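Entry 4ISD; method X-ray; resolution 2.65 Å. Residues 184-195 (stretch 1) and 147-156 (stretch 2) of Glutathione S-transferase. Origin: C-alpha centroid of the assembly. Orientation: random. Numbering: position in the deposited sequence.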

# COMPACT_ATOMS: atom_id res chain seq x y z
N GLY A 184 -11.33 24.06 4.26
CA GLY A 184 -11.84 25.28 4.85
C GLY A 184 -11.30 25.54 6.23
O GLY A 184 -11.87 26.32 7.00
N ASP A 185 -10.19 24.89 6.56
CA ASP A 185 -9.48 25.18 7.80
C ASP A 185 -8.19 25.96 7.53
O ASP A 185 -7.54 25.78 6.50
CB ASP A 185 -9.18 23.90 8.57
CG ASP A 185 -10.36 23.43 9.41
OD1 ASP A 185 -11.49 23.92 9.19
OD2 ASP A 185 -10.14 22.58 10.30
N PRO A 186 -7.82 26.86 8.45
CA PRO A 186 -6.55 27.55 8.19
C PRO A 186 -5.36 26.61 8.33
O PRO A 186 -5.33 25.77 9.25
CB PRO A 186 -6.52 28.67 9.26
CG PRO A 186 -7.53 28.26 10.29
CD PRO A 186 -8.57 27.46 9.56
N VAL A 187 -4.40 26.74 7.42
CA VAL A 187 -3.23 25.89 7.36
C VAL A 187 -2.00 26.53 8.03
O VAL A 187 -1.59 27.62 7.65
CB VAL A 187 -2.83 25.61 5.90
CG1 VAL A 187 -1.81 24.50 5.86
CG2 VAL A 187 -4.05 25.28 5.05
N PRO A 188 -1.42 25.84 9.03
CA PRO A 188 -0.18 26.27 9.68
C PRO A 188 0.96 26.42 8.67
O PRO A 188 1.29 25.45 7.97
CB PRO A 188 0.13 25.11 10.63
CG PRO A 188 -1.21 24.57 10.98
CD PRO A 188 -2.02 24.67 9.71
N PRO A 189 1.57 27.62 8.61
CA PRO A 189 2.63 27.90 7.64
C PRO A 189 3.76 26.87 7.66
O PRO A 189 4.35 26.62 6.61
CB PRO A 189 3.13 29.31 8.04
CG PRO A 189 2.54 29.57 9.39
CD PRO A 189 1.27 28.78 9.47
N LYS A 190 4.02 26.27 8.82
CA LYS A 190 5.01 25.18 8.90
C LYS A 190 4.74 24.04 7.92
O LYS A 190 5.68 23.34 7.52
CB LYS A 190 5.13 24.62 10.31
CG LYS A 190 4.04 23.62 10.68
CD LYS A 190 4.35 22.97 12.02
CE LYS A 190 3.25 22.04 12.49
NZ LYS A 190 3.78 21.14 13.56
N VAL A 191 3.48 23.82 7.53
CA VAL A 191 3.23 22.79 6.54
C VAL A 191 3.35 23.33 5.12
O VAL A 191 3.74 22.61 4.21
CB VAL A 191 1.90 22.00 6.76
CG1 VAL A 191 1.30 22.28 8.13
CG2 VAL A 191 0.91 22.24 5.63
N LEU A 192 3.03 24.61 4.94
CA LEU A 192 3.30 25.29 3.68
C LEU A 192 4.79 25.20 3.36
O LEU A 192 5.17 24.94 2.21
CB LEU A 192 2.89 26.76 3.77
CG LEU A 192 1.39 27.00 3.89
CD1 LEU A 192 1.10 28.50 3.91
CD2 LEU A 192 0.59 26.27 2.78
N ARG A 193 5.63 25.40 4.37
CA ARG A 193 7.08 25.37 4.19
C ARG A 193 7.55 23.97 3.79
O ARG A 193 8.31 23.81 2.84
CB ARG A 193 7.79 25.85 5.46
CG ARG A 193 7.74 27.38 5.64
CD ARG A 193 8.62 27.84 6.79
NE ARG A 193 7.98 27.67 8.09
CZ ARG A 193 7.15 28.57 8.63
NH1 ARG A 193 6.85 29.68 7.98
NH2 ARG A 193 6.62 28.35 9.83
N TYR A 194 7.08 22.98 4.53
CA TYR A 194 7.33 21.58 4.23
C TYR A 194 7.01 21.26 2.76
O TYR A 194 7.86 20.74 2.02
CB TYR A 194 6.49 20.71 5.16
CG TYR A 194 6.53 19.24 4.84
CD1 TYR A 194 7.53 18.43 5.37
CD2 TYR A 194 5.56 18.65 4.04
CE1 TYR A 194 7.57 17.08 5.09
CE2 TYR A 194 5.59 17.30 3.76
CZ TYR A 194 6.60 16.52 4.28
OH TYR A 194 6.63 15.17 4.00
N VAL A 195 5.79 21.58 2.33
CA VAL A 195 5.40 21.35 0.95
C VAL A 195 6.39 22.03 -0.02
O VAL A 195 6.80 21.45 -1.02
CB VAL A 195 3.99 21.87 0.69
CG1 VAL A 195 3.64 21.72 -0.78
CG2 VAL A 195 2.99 21.14 1.59
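Stretch 2, residues 147-156: LLSAADRLID

Stretch 2 is the last part of a helix, 147-154, followed by two residues that leave it: I155 departs from helical phi/psi (-94/128) and D156 continues extended. Stretch 1 runs as an extended loop through V187 and P188 before turning into a helix that reaches V195 and continues beyond. The two helices cross almost at right angles, 83° between their N-to-C directions, with axes 9.7 Å apart at closest approach. Three residues, I155, K190 and L148, cover the most surface.

I155 (chi1 m, chi2 t) points toward the first helix and is buried against V191 and Y194, one turn apart on the same side. Its CD1 lies 3.7 Å from V191 CB, and its CG2 lies 3.6 Å from Y194 CB. I155 CG1 stands 4.1 Å from the centroid of the Y194 ring, 15° off the normal, a CH-pi contact over the face. A branched, wholly apolar side chain suits this site, where it meets aliphatic and aromatic carbon together. A151, one turn earlier, brings its small CB to 4.2 Å from V191 CG1.

K190 addresses the helix end. Its side chain, p at chi1 and t thereafter, carries NZ to two backbone carbonyls, donating hydrogen bonds to D152 O (2.8 Å) and I155 O (2.6 Å). A lysine ammonium, with three hydrogens, is well suited to serve both. The carboxylates of D152 and D156 add favourable charge nearby, though K190 NZ remains 4.4 Å from D152 OD2 and 4.3 Å from D156 OD1, too far for salt bridges.

L148, nearly two turns before I155, packs on the loop instead. Its CD1 approaches P188 CD at 3.9 Å and its CD2 approaches D185 CB at 3.7 Å, so the forked leucine spans the extended segment, and the compact, puckered ring of P188 offers it apolar carbon.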

# COMPACT_ATOMS: atom_id res chain seq x y z
N LEU A 147 -6.40 14.97 7.42
CA LEU A 147 -5.19 15.40 6.71
C LEU A 147 -4.47 16.51 7.47
O LEU A 147 -3.27 16.44 7.70
CB LEU A 147 -5.52 15.88 5.29
CG LEU A 147 -4.25 16.20 4.51
CD1 LEU A 147 -3.33 14.98 4.55
CD2 LEU A 147 -4.53 16.63 3.07
N LEU A 148 -5.21 17.53 7.88
CA LEU A 148 -4.58 18.66 8.56
C LEU A 148 -3.98 18.25 9.90
O LEU A 148 -2.91 18.70 10.27
CB LEU A 148 -5.57 19.80 8.75
CG LEU A 148 -4.97 21.08 9.30
CD1 LEU A 148 -3.96 21.63 8.32
CD2 LEU A 148 -6.07 22.08 9.55
N SER A 149 -4.68 17.37 10.61
CA SER A 149 -4.22 16.91 11.91
C SER A 149 -2.95 16.08 11.78
O SER A 149 -2.05 16.20 12.61
CB SER A 149 -5.30 16.09 12.60
OG SER A 149 -4.83 15.64 13.87
N ALA A 150 -2.87 15.26 10.74
CA ALA A 150 -1.65 14.49 10.48
C ALA A 150 -0.49 15.44 10.19
O ALA A 150 0.61 15.28 10.71
CB ALA A 150 -1.85 13.53 9.33
N ALA A 151 -0.76 16.43 9.34
CA ALA A 151 0.25 17.41 8.93
C ALA A 151 0.78 18.17 10.15
O ALA A 151 1.99 18.36 10.28
CB ALA A 151 -0.32 18.37 7.91
N ASP A 152 -0.12 18.59 11.03
CA ASP A 152 0.26 19.37 12.19
C ASP A 152 1.10 18.52 13.15
O ASP A 152 2.02 19.02 13.80
CB ASP A 152 -0.98 19.94 12.89
CG ASP A 152 -0.63 20.93 13.99
OD1 ASP A 152 -0.49 20.51 15.16
OD2 ASP A 152 -0.51 22.14 13.69
N ARG A 153 0.79 17.23 13.23
CA ARG A 153 1.49 16.33 14.15
C ARG A 153 2.87 15.86 13.66
O ARG A 153 3.78 15.66 14.47
CB ARG A 153 0.60 15.12 14.51
N LEU A 154 3.04 15.70 12.35
CA LEU A 154 4.23 15.06 11.78
C LEU A 154 5.25 16.03 11.23
O LEU A 154 6.43 15.70 11.11
CB LEU A 154 3.83 14.11 10.64
CG LEU A 154 2.87 12.96 10.90
CD1 LEU A 154 2.60 12.23 9.59
CD2 LEU A 154 3.44 12.00 11.94
N ILE A 155 4.80 17.22 10.85
CA ILE A 155 5.70 18.23 10.30
C ILE A 155 6.22 19.19 11.37
O ILE A 155 5.44 19.77 12.12
CB ILE A 155 5.02 19.04 9.20
CG1 ILE A 155 4.57 18.10 8.09
CG2 ILE A 155 5.97 20.12 8.67
CD1 ILE A 155 3.54 18.71 7.15
N ASP A 156 7.54 19.35 11.44
CA ASP A 156 8.14 20.32 12.35
C ASP A 156 9.24 21.10 11.62
O ASP A 156 9.96 20.54 10.80
CB ASP A 156 8.71 19.62 13.59
CG ASP A 156 8.79 20.55 14.80
OD1 ASP A 156 7.81 21.29 15.06
OD2 ASP A 156 9.84 20.56 15.49